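Local coordinates for omega-class glutathione S-transferase (Bombyx mori, PDB 3WD6), which binds glutathione and probably acts as a glutathione transferase and as a glutathione-dependent dehydroascorbate reductase, at residues Tyr40-Ile45 with Ser222-Pro227; Thr95-Asp100 with Pro175-Tyr180; Pro184-Leu189 with Glu210-Met215. All blocks are in the same frame, centred on the assembly; numbering follows the deposited sequence.

Overall arrangement
All three contacts are buried: interactions 1 and 2 join the thioredoxin-like domain to the helical part, while interaction 3 lies within the helical domain. Interaction 1 sets helix 39-51 against the loop 223-227; it is a ring packed on by aliphatic groups, with the polar ends bonded to residues beyond the pair, and its helix also carries Tyr40 of the glutathione pocket. Interactions 2 and 3 both use helix 177-189, its start for helix 92-102 and its far half for helix 206-216. Interaction 2 pairs apolar packing with a charged, partly exposed edge, whereas interaction 3 is wholly apolar between its segments. Gln42 bonds interaction 1 to interaction 3, and Thr44 bonds it to interaction 2.

Interaction 1 (Tyr40-Ile45 with Ser222-Pro227); sequences YAQRTI and SQYLIP. With GSH (glutathione), chain J; EDO (1,2-ethanediol), chain H.
Tyr224 lays its ring against Ile45 and Gln42 of the helix, and apolar contact does all the work between the two segments. Ile45 gives the face contact: CG2 stands over the middle of the Tyr224 ring, 3.8 Å from its centroid and only 11° off the ring normal, a well-centred CH-pi contact. The other branch of Ile45 runs toward the phenol end, with CG1 3.9 Å from Tyr224 CZ. Gln42 comes to the rim instead, its CG 3.6 Å from Tyr224 CE2 and near the ring plane. With CG anti to the backbone N (chi1 -172°) and the chain straight beyond it, Gln42 slides its methylene past the ring and carries the amide onward, turned 60° from the ring plane.

The polar ends are satisfied outside the pair. Gln42 NE2 bonds to Glu187 and OE1 to Arg188, so both ends of this buried amide are held and its flip is fixed. Tyr224 OH bonds to Asn34, and its ring makes a cation-pi contact with Arg36. Replacing Tyr224 by an alanine would probably open a gap beneath Ile45 CG2 and beside Gln42 CG, and leave Asn34 ND2 without its hydroxyl mate.

Ligands meet other residues of the two segments. Glutathione CB1 sits 4.0 Å above the plane of the Tyr40 ring, toward its rim, and Gln223 OE1 accepts a bond of 2.6 Å from O2 of a 1,2-ethanediol probably brought in by the crystallisation liquor.

In the fold, the loop between helices 219-222 and 228-240 thus packs on helix 39-51, the first helix of the thioredoxin-like domain. Helix 177-189 backs the same place through Trp183 and Pro184, and Asn34 belongs to strand 31-34 of the sheet.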
loop_
_atom_site.group_PDB
_atom_site.type_symbol
_atom_site.label_atom_id
_atom_site.label_comp_id
_atom_site.label_asym_id
_atom_site.label_seq_id
_atom_site.Cartn_x
_atom_site.Cartn_y
_atom_site.Cartn_z
ATOM N N TYR A 40 -1.074 -3.706 0.674
ATOM C CA TYR A 40 -0.891 -3.704 2.126
ATOM C C TYR A 40 0.587 -3.660 2.467
ATOM O O TYR A 40 1.023 -2.865 3.315
ATOM C CB TYR A 40 -1.595 -4.892 2.792
ATOM C CG TYR A 40 -3.092 -4.760 2.717
ATOM C CD1 TYR A 40 -3.779 -3.901 3.580
ATOM C CD2 TYR A 40 -3.820 -5.446 1.748
ATOM C CE1 TYR A 40 -5.153 -3.754 3.497
ATOM C CE2 TYR A 40 -5.203 -5.306 1.657
ATOM C CZ TYR A 40 -5.861 -4.461 2.536
ATOM O OH TYR A 40 -7.226 -4.313 2.435
ATOM N N ALA A 41 1.364 -4.502 1.797
ATOM C CA ALA A 41 2.805 -4.498 1.997
ATOM C C ALA A 41 3.406 -3.152 1.564
ATOM O O ALA A 41 4.414 -2.711 2.131
ATOM C CB ALA A 41 3.433 -5.651 1.249
ATOM N N GLN A 42 2.787 -2.494 0.579
ATOM C CA GLN A 42 3.285 -1.189 0.109
ATOM C C GLN A 42 3.325 -0.138 1.237
ATOM O O GLN A 42 4.221 0.720 1.280
ATOM C CB GLN A 42 2.469 -0.660 -1.074
ATOM C CG GLN A 42 3.076 0.587 -1.711
ATOM C CD GLN A 42 2.276 1.092 -2.908
ATOM O OE1 GLN A 42 1.218 0.525 -3.248
ATOM N NE2 GLN A 42 2.766 2.172 -3.548
ATOM N N ARG A 43 2.353 -0.212 2.143
ATOM C CA ARG A 43 2.342 0.644 3.328
ATOM C C ARG A 43 3.663 0.579 4.070
ATOM O O ARG A 43 4.195 1.614 4.505
ATOM C CB ARG A 43 1.215 0.227 4.278
ATOM C CG ARG A 43 -0.145 0.609 3.805
ATOM C CD ARG A 43 -1.171 -0.090 4.625
ATOM N NE ARG A 43 -2.471 0.564 4.534
ATOM C CZ ARG A 43 -3.562 0.128 5.147
ATOM N NH1 ARG A 43 -3.505 -0.991 5.884
ATOM N NH2 ARG A 43 -4.698 0.818 5.027
ATOM N N THR A 44 4.191 -0.635 4.225
ATOM C CA THR A 44 5.422 -0.822 4.984
ATOM C C THR A 44 6.614 -0.236 4.213
ATOM O O THR A 44 7.452 0.462 4.792
ATOM C CB THR A 44 5.631 -2.309 5.325
ATOM O OG1 THR A 44 4.509 -2.790 6.093
ATOM C CG2 THR A 44 6.927 -2.504 6.112
ATOM N N ILE A 45 6.688 -0.511 2.907
ATOM C CA ILE A 45 7.706 0.101 2.024
ATOM C C ILE A 45 7.695 1.639 2.069
ATOM O O ILE A 45 8.749 2.280 2.211
ATOM C CB ILE A 45 7.473 -0.298 0.545
ATOM C CG1 ILE A 45 7.328 -1.823 0.396
ATOM C CG2 ILE A 45 8.561 0.271 -0.343
ATOM C CD1 ILE A 45 8.563 -2.589 0.829
ATOM N N SER A 222 7.628 7.718 -5.400
ATOM C CA SER A 222 8.102 7.610 -6.782
ATOM C C SER A 222 9.093 6.468 -7.001
ATOM O O SER A 222 9.103 5.843 -8.048
ATOM C CB SER A 222 8.700 8.931 -7.268
ATOM O OG SER A 222 9.815 9.314 -6.480
ATOM N N GLN A 223 9.910 6.181 -6.005
ATOM C CA GLN A 223 10.957 5.190 -6.204
ATOM C C GLN A 223 10.368 3.778 -6.223
ATOM O O GLN A 223 11.031 2.836 -6.664
ATOM C CB GLN A 223 11.990 5.309 -5.084
ATOM C CG GLN A 223 11.392 4.963 -3.743
ATOM C CD GLN A 223 12.384 5.091 -2.605
ATOM O OE1 GLN A 223 13.081 4.122 -2.265
ATOM N NE2 GLN A 223 12.447 6.291 -1.990
ATOM N N TYR A 224 9.128 3.634 -5.749
ATOM C CA TYR A 224 8.465 2.329 -5.697
ATOM C C TYR A 224 7.303 2.210 -6.703
ATOM O O TYR A 224 6.646 1.175 -6.769
ATOM C CB TYR A 224 7.953 2.039 -4.264
ATOM C CG TYR A 224 7.530 0.601 -3.990
ATOM C CD1 TYR A 224 8.440 -0.448 -4.113
ATOM C CD2 TYR A 224 6.228 0.293 -3.570
ATOM C CE1 TYR A 224 8.068 -1.789 -3.845
ATOM C CE2 TYR A 224 5.840 -1.054 -3.287
ATOM C CZ TYR A 224 6.779 -2.082 -3.437
ATOM O OH TYR A 224 6.443 -3.403 -3.189
ATOM N N LEU A 225 7.026 3.273 -7.457
ATOM C CA LEU A 225 5.920 3.245 -8.429
ATOM C C LEU A 225 5.969 2.021 -9.355
ATOM O O LEU A 225 7.047 1.601 -9.806
ATOM C CB LEU A 225 5.936 4.492 -9.307
ATOM C CG LEU A 225 5.325 5.736 -8.671
ATOM C CD1 LEU A 225 5.421 6.916 -9.675
ATOM C CD2 LEU A 225 3.867 5.466 -8.233
ATOM N N ILE A 226 4.799 1.458 -9.636
ATOM C CA ILE A 226 4.685 0.446 -10.666
ATOM C C ILE A 226 4.261 1.134 -11.977
ATOM O O ILE A 226 3.191 1.768 -12.025
ATOM C CB ILE A 226 3.650 -0.599 -10.252
ATOM C CG1 ILE A 226 4.078 -1.218 -8.914
ATOM C CG2 ILE A 226 3.456 -1.668 -11.350
ATOM C CD1 ILE A 226 3.066 -2.203 -8.321
ATOM N N PRO A 227 5.093 1.030 -13.043
ATOM C CA PRO A 227 4.660 1.630 -14.319
ATOM C C PRO A 227 3.246 1.140 -14.680
ATOM O O PRO A 227 2.970 -0.074 -14.581
ATOM C CB PRO A 227 5.689 1.106 -15.329
ATOM C CG PRO A 227 6.909 0.807 -14.510
ATOM C CD PRO A 227 6.371 0.301 -13.181
HETATM N N1 GSH J . -4.716 -6.964 7.321
HETATM C CA1 GSH J . -3.471 -7.340 6.641
HETATM C C1 GSH J . -2.459 -6.200 6.614
HETATM O O11 GSH J . -1.194 -6.427 6.573
HETATM O O12 GSH J . -2.889 -4.995 6.665
HETATM C CB1 GSH J . -3.817 -7.820 5.237
HETATM C CG1 GSH J . -2.701 -8.019 4.263
HETATM C CD1 GSH J . -3.041 -8.847 3.050
HETATM O OE1 GSH J . -4.201 -9.065 2.719
HETATM N N2 GSH J . -1.991 -9.402 2.250
HETATM C CA2 GSH J . -2.388 -10.219 1.098
HETATM C C2 GSH J . -1.953 -11.643 1.373
HETATM O O2 GSH J . -0.848 -11.838 1.865
HETATM C CB2 GSH J . -1.703 -9.729 -0.128
HETATM S SG2 GSH J . -2.329 -8.294 -0.923
HETATM N N3 GSH J . -2.828 -12.747 1.043
HETATM C CA3 GSH J . -2.400 -14.122 1.304
HETATM C C3 GSH J . -2.975 -15.159 0.424
HETATM O O31 GSH J . -2.779 -15.098 -0.820
HETATM O O32 GSH J . -3.644 -16.097 0.922
HETATM C C1 EDO H . 15.126 4.221 1.835
HETATM O O1 EDO H . 14.699 3.709 3.121
HETATM C C2 EDO H . 15.267 3.084 0.812
HETATM O O2 EDO H . 14.930 3.524 -0.517
#

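Interaction 2 (Thr95-Asp100 with Pro175-Tyr180); sequences TVEYLD and PGYADY
Val96 and Tyr177 mark the closest backbone approach of the two segments, with 8.4 Å between their CA atoms, so side chains must span the distance between helix 92-102 and the start of helix 177-189. This is part of the interface between the thioredoxin-like and all-helical domains of the glutathione transferase fold. Tyr177 does most of the reaching: its CG is turned away from its own backbone N (chi1 174°), which sends the ring across toward the other helix. Val96 meets the ring obliquely with one methyl, CG1 lying 3.9 Å from Tyr177 CD2. Glu97 arrives one residue on, its CG 4.0 Å from Tyr177 CE2, and carries its carboxylate to the phenol end with the two planes 32° apart. There Glu97 OE2 lies 2.9 Å from Tyr177 OH; the same oxygen forms a salt bridge with Lys120, which probably offsets much of the acid's charge. Val123 of helix 113-125 also packs on Tyr177, while Ala47 of helix 39-51 touches Val96.

The helix start is secured locally, at the place where many glutathione transferases carry an N-capping box. Gly176, the N-cap, has no side chain to offer its half, but the reciprocal half is made: Asp179 OD2 takes the N-H of Gly176 N at 2.9 Å, nearly straight at 170°, on the anti side of the carboxylate.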
loop_
_atom_site.group_PDB
_atom_site.type_symbol
_atom_site.label_atom_id
_atom_site.label_comp_id
_atom_site.label_asym_id
_atom_site.label_seq_id
_atom_site.Cartn_x
_atom_site.Cartn_y
_atom_site.Cartn_z
ATOM N N THR A 95 2.940 -2.893 11.619
ATOM C CA THR A 95 4.350 -2.715 11.297
ATOM C C THR A 95 4.699 -1.231 11.209
ATOM O O THR A 95 5.709 -0.773 11.754
ATOM C CB THR A 95 4.712 -3.415 9.998
ATOM O OG1 THR A 95 4.212 -2.645 8.894
ATOM C CG2 THR A 95 4.095 -4.818 10.004
ATOM N N VAL A 96 3.851 -0.471 10.537
ATOM C CA VAL A 96 4.119 0.956 10.384
ATOM C C VAL A 96 4.115 1.700 11.717
ATOM O O VAL A 96 4.938 2.595 11.922
ATOM C CB VAL A 96 3.162 1.612 9.374
ATOM C CG1 VAL A 96 3.302 3.121 9.412
ATOM C CG2 VAL A 96 3.442 1.050 7.979
ATOM N N GLU A 97 3.208 1.330 12.625
ATOM C CA GLU A 97 3.147 1.990 13.938
ATOM C C GLU A 97 4.398 1.658 14.779
ATOM O O GLU A 97 4.952 2.526 15.459
ATOM C CB GLU A 97 1.822 1.684 14.666
ATOM C CG GLU A 97 0.573 2.277 13.941
ATOM C CD GLU A 97 -0.803 1.663 14.364
ATOM O OE1 GLU A 97 -0.873 0.888 15.359
ATOM O OE2 GLU A 97 -1.830 1.971 13.693
ATOM N N TYR A 98 4.861 0.411 14.700
ATOM C CA TYR A 98 6.138 0.024 15.305
ATOM C C TYR A 98 7.354 0.835 14.795
ATOM O O TYR A 98 8.179 1.303 15.601
ATOM C CB TYR A 98 6.401 -1.467 15.106
ATOM C CG TYR A 98 7.715 -1.911 15.704
ATOM C CD1 TYR A 98 8.882 -1.865 14.961
ATOM C CD2 TYR A 98 7.790 -2.357 17.028
ATOM C CE1 TYR A 98 10.092 -2.268 15.498
ATOM C CE2 TYR A 98 9.000 -2.758 17.582
ATOM C CZ TYR A 98 10.152 -2.708 16.807
ATOM O OH TYR A 98 11.368 -3.105 17.334
ATOM N N LEU A 99 7.475 0.986 13.474
ATOM C CA LEU A 99 8.587 1.734 12.905
ATOM C C LEU A 99 8.532 3.195 13.343
ATOM O O LEU A 99 9.573 3.807 13.634
ATOM C CB LEU A 99 8.622 1.615 11.374
ATOM C CG LEU A 99 8.859 0.183 10.849
ATOM C CD1 LEU A 99 8.422 0.025 9.363
ATOM C CD2 LEU A 99 10.319 -0.248 11.062
ATOM N N ASP A 100 7.327 3.753 13.414
ATOM C CA ASP A 100 7.192 5.158 13.811
ATOM C C ASP A 100 7.585 5.370 15.281
ATOM O O ASP A 100 8.124 6.425 15.629
ATOM C CB ASP A 100 5.775 5.690 13.537
ATOM C CG ASP A 100 5.760 7.184 13.189
ATOM O OD1 ASP A 100 6.567 7.611 12.310
ATOM O OD2 ASP A 100 4.944 7.938 13.798
ATOM N N PRO A 175 3.952 14.287 3.128
ATOM C CA PRO A 175 2.984 13.209 3.403
ATOM C C PRO A 175 3.322 12.499 4.717
ATOM O O PRO A 175 4.498 12.341 5.063
ATOM C CB PRO A 175 3.192 12.216 2.242
ATOM C CG PRO A 175 4.165 12.878 1.280
ATOM C CD PRO A 175 4.922 13.912 2.084
ATOM N N GLY A 176 2.297 12.081 5.445
ATOM C CA GLY A 176 2.496 11.360 6.681
ATOM C C GLY A 176 1.734 10.045 6.678
ATOM O O GLY A 176 1.477 9.465 5.607
ATOM N N TYR A 177 1.353 9.589 7.870
ATOM C CA TYR A 177 0.775 8.263 8.046
ATOM C C TYR A 177 -0.509 8.133 7.242
ATOM O O TYR A 177 -0.690 7.169 6.493
ATOM C CB TYR A 177 0.499 8.059 9.524
ATOM C CG TYR A 177 -0.232 6.802 9.914
ATOM C CD1 TYR A 177 -1.627 6.747 9.896
ATOM C CD2 TYR A 177 0.462 5.686 10.375
ATOM C CE1 TYR A 177 -2.312 5.606 10.316
ATOM C CE2 TYR A 177 -0.213 4.537 10.794
ATOM C CZ TYR A 177 -1.601 4.503 10.766
ATOM O OH TYR A 177 -2.277 3.352 11.171
ATOM N N ALA A 178 -1.388 9.116 7.410
ATOM C CA ALA A 178 -2.679 9.122 6.744
ATOM C C ALA A 178 -2.463 9.067 5.225
ATOM O O ALA A 178 -3.074 8.245 4.522
ATOM C CB ALA A 178 -3.465 10.360 7.144
ATOM N N ASP A 179 -1.579 9.923 4.721
ATOM C CA ASP A 179 -1.285 9.906 3.300
ATOM C C ASP A 179 -0.723 8.558 2.867
ATOM O O ASP A 179 -1.261 7.918 1.965
ATOM C CB ASP A 179 -0.303 11.010 2.933
ATOM C CG ASP A 179 -0.782 12.383 3.369
ATOM O OD1 ASP A 179 -1.663 12.966 2.673
ATOM O OD2 ASP A 179 -0.255 12.882 4.404
ATOM N N TYR A 180 0.356 8.124 3.505
ATOM C CA TYR A 180 1.032 6.908 3.062
ATOM C C TYR A 180 0.161 5.674 3.201
ATOM O O TYR A 180 0.258 4.755 2.376
ATOM C CB TYR A 180 2.344 6.690 3.813
ATOM C CG TYR A 180 3.453 7.625 3.371
ATOM C CD1 TYR A 180 3.679 7.881 2.009
ATOM C CD2 TYR A 180 4.255 8.279 4.310
ATOM C CE1 TYR A 180 4.692 8.750 1.595
ATOM C CE2 TYR A 180 5.264 9.151 3.909
ATOM C CZ TYR A 180 5.484 9.381 2.547
ATOM O OH TYR A 180 6.500 10.222 2.147
#

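Interaction 3 (Pro184-Leu189 with Glu210-Met215); sequences PWFERL and EYIDNM
Phe186 and Ile212 adopt much the same first torsion (chi1 -70° and -71°), each placing CG or CG1 opposite its own carbonyl carbon, and they meet where the two helices come nearest, 7.0 Å between their CA atoms. Tyr211 is swung the other way, with CG far from its backbone N (chi1 162°), and that brings the rim of its ring to Phe186. The ethyl arm of Ile212 crosses Phe186 at about a right angle: CD1 lies 4.0 Å from Phe186 CD1, and CG1 is 4.1 Å from Phe186 CB. Farther along the phenyl, on the same side of its plane, Phe186 CE2 reaches Tyr211 CE2 at 4.0 Å, in the plane of the tyrosine ring. Ile212 and Tyr211 therefore meet one side of Phe186 together, the isoleucine toward CD1 and the tyrosine toward CE2.

Met215 CG, one turn on, stands 3.8 Å above the plane of the Tyr211 ring, toward its rim, and the hydroxyl of Tyr211 is hydrogen-bonded to Asp179. The contact lies away from the glutathione site, within the helical domain. It joins helix 206-216 to one side of helix 177-189, whose Trp185 meanwhile packs on helix 127-138 and whose Pro184 touches helix 39-51.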
loop_
_atom_site.group_PDB
_atom_site.type_symbol
_atom_site.label_atom_id
_atom_site.label_comp_id
_atom_site.label_asym_id
_atom_site.label_seq_id
_atom_site.Cartn_x
_atom_site.Cartn_y
_atom_site.Cartn_z
ATOM N N PRO A 184 -1.608 3.463 -1.438
ATOM C CA PRO A 184 -1.558 2.370 -2.425
ATOM C C PRO A 184 -2.837 2.251 -3.263
ATOM O O PRO A 184 -2.811 1.826 -4.440
ATOM C CB PRO A 184 -1.394 1.116 -1.550
ATOM C CG PRO A 184 -0.703 1.628 -0.301
ATOM C CD PRO A 184 -1.302 2.998 -0.065
ATOM N N TRP A 185 -3.968 2.594 -2.655
ATOM C CA TRP A 185 -5.217 2.464 -3.392
ATOM C C TRP A 185 -5.367 3.582 -4.396
ATOM O O TRP A 185 -5.844 3.348 -5.505
ATOM C CB TRP A 185 -6.413 2.271 -2.466
ATOM C CG TRP A 185 -6.280 0.920 -1.875
ATOM C CD1 TRP A 185 -6.721 -0.263 -2.417
ATOM C CD2 TRP A 185 -5.552 0.567 -0.681
ATOM N NE1 TRP A 185 -6.351 -1.315 -1.611
ATOM C CE2 TRP A 185 -5.638 -0.840 -0.542
ATOM C CE3 TRP A 185 -4.863 1.304 0.290
ATOM C CZ2 TRP A 185 -5.054 -1.524 0.526
ATOM C CZ3 TRP A 185 -4.287 0.624 1.359
ATOM C CH2 TRP A 185 -4.387 -0.779 1.468
ATOM N N PHE A 186 -4.908 4.780 -4.039
ATOM C CA PHE A 186 -4.837 5.838 -5.034
ATOM C C PHE A 186 -3.891 5.485 -6.196
ATOM O O PHE A 186 -4.178 5.832 -7.361
ATOM C CB PHE A 186 -4.467 7.171 -4.389
ATOM C CG PHE A 186 -5.563 7.732 -3.525
ATOM C CD1 PHE A 186 -6.908 7.614 -3.913
ATOM C CD2 PHE A 186 -5.263 8.354 -2.317
ATOM C CE1 PHE A 186 -7.937 8.121 -3.106
ATOM C CE2 PHE A 186 -6.280 8.877 -1.511
ATOM C CZ PHE A 186 -7.619 8.757 -1.907
ATOM N N GLU A 187 -2.774 4.811 -5.898
ATOM C CA GLU A 187 -1.847 4.428 -6.952
ATOM C C GLU A 187 -2.586 3.534 -7.936
ATOM O O GLU A 187 -2.414 3.649 -9.158
ATOM C CB GLU A 187 -0.601 3.702 -6.397
ATOM C CG GLU A 187 0.447 3.401 -7.487
ATOM C CD GLU A 187 1.818 2.948 -6.960
ATOM O OE1 GLU A 187 2.457 2.077 -7.605
ATOM O OE2 GLU A 187 2.283 3.471 -5.917
ATOM N N ARG A 188 -3.428 2.658 -7.391
ATOM C CA ARG A 188 -4.172 1.681 -8.188
ATOM C C ARG A 188 -5.362 2.315 -8.913
ATOM O O ARG A 188 -5.685 1.932 -10.039
ATOM C CB ARG A 188 -4.606 0.490 -7.313
ATOM C CG ARG A 188 -3.511 -0.584 -7.144
ATOM C CD ARG A 188 -3.376 -1.092 -5.712
ATOM N NE ARG A 188 -2.239 -2.011 -5.559
ATOM C CZ ARG A 188 -1.019 -1.641 -5.170
ATOM N NH1 ARG A 188 -0.768 -0.373 -4.879
ATOM N NH2 ARG A 188 -0.051 -2.536 -5.057
ATOM N N LEU A 189 -5.992 3.306 -8.283
ATOM C CA LEU A 189 -7.142 3.984 -8.883
ATOM C C LEU A 189 -6.757 4.475 -10.288
ATOM O O LEU A 189 -7.568 4.424 -11.221
ATOM C CB LEU A 189 -7.611 5.152 -7.983
ATOM C CG LEU A 189 -8.828 6.035 -8.324
ATOM C CD1 LEU A 189 -9.298 6.830 -7.103
ATOM C CD2 LEU A 189 -8.563 6.983 -9.502
ATOM N N GLU A 210 -5.554 16.608 -7.805
ATOM C CA GLU A 210 -4.343 17.405 -7.608
ATOM C C GLU A 210 -3.417 16.779 -6.548
ATOM O O GLU A 210 -2.197 16.671 -6.735
ATOM C CB GLU A 210 -4.726 18.826 -7.200
ATOM C CG GLU A 210 -3.554 19.785 -6.997
ATOM C CD GLU A 210 -4.028 21.121 -6.408
ATOM O OE1 GLU A 210 -3.158 21.988 -6.098
ATOM O OE2 GLU A 210 -5.274 21.304 -6.252
ATOM N N TYR A 211 -4.022 16.362 -5.438
ATOM C CA TYR A 211 -3.308 15.699 -4.353
ATOM C C TYR A 211 -2.630 14.421 -4.864
ATOM O O TYR A 211 -1.486 14.146 -4.534
ATOM C CB TYR A 211 -4.300 15.418 -3.217
ATOM C CG TYR A 211 -3.892 14.387 -2.191
ATOM C CD1 TYR A 211 -3.024 14.714 -1.146
ATOM C CD2 TYR A 211 -4.419 13.096 -2.232
ATOM C CE1 TYR A 211 -2.668 13.775 -0.181
ATOM C CE2 TYR A 211 -4.061 12.141 -1.268
ATOM C CZ TYR A 211 -3.193 12.493 -0.248
ATOM O OH TYR A 211 -2.846 11.556 0.695
ATOM N N ILE A 212 -3.322 13.653 -5.697
ATOM C CA ILE A 212 -2.718 12.452 -6.244
ATOM C C ILE A 212 -1.473 12.791 -7.071
ATOM O O ILE A 212 -0.420 12.146 -6.896
ATOM C CB ILE A 212 -3.734 11.582 -7.003
ATOM C CG1 ILE A 212 -4.687 10.948 -5.983
ATOM C CG2 ILE A 212 -3.032 10.487 -7.827
ATOM C CD1 ILE A 212 -6.005 10.478 -6.568
ATOM N N ASP A 213 -1.569 13.799 -7.945
ATOM C CA ASP A 213 -0.385 14.268 -8.690
ATOM C C ASP A 213 0.784 14.627 -7.789
ATOM O O ASP A 213 1.931 14.300 -8.108
ATOM C CB ASP A 213 -0.720 15.495 -9.549
ATOM C CG ASP A 213 -1.617 15.159 -10.712
ATOM O OD1 ASP A 213 -1.636 13.971 -11.140
ATOM O OD2 ASP A 213 -2.308 16.081 -11.195
ATOM N N ASN A 214 0.508 15.344 -6.695
ATOM C CA ASN A 214 1.577 15.710 -5.768
ATOM C C ASN A 214 2.169 14.469 -5.093
ATOM O O ASN A 214 3.377 14.366 -4.913
ATOM C CB ASN A 214 1.091 16.732 -4.735
ATOM C CG ASN A 214 0.785 18.091 -5.366
ATOM O OD1 ASN A 214 1.518 18.556 -6.240
ATOM N ND2 ASN A 214 -0.293 18.731 -4.926
ATOM N N MET A 215 1.325 13.505 -4.751
ATOM C CA MET A 215 1.837 12.310 -4.084
ATOM C C MET A 215 2.853 11.545 -4.959
ATOM O O MET A 215 3.906 11.083 -4.477
ATOM C CB MET A 215 0.690 11.420 -3.607
ATOM C CG MET A 215 0.046 11.892 -2.271
ATOM S SD MET A 215 1.075 11.664 -0.781
ATOM C CE MET A 215 1.021 9.857 -0.647
#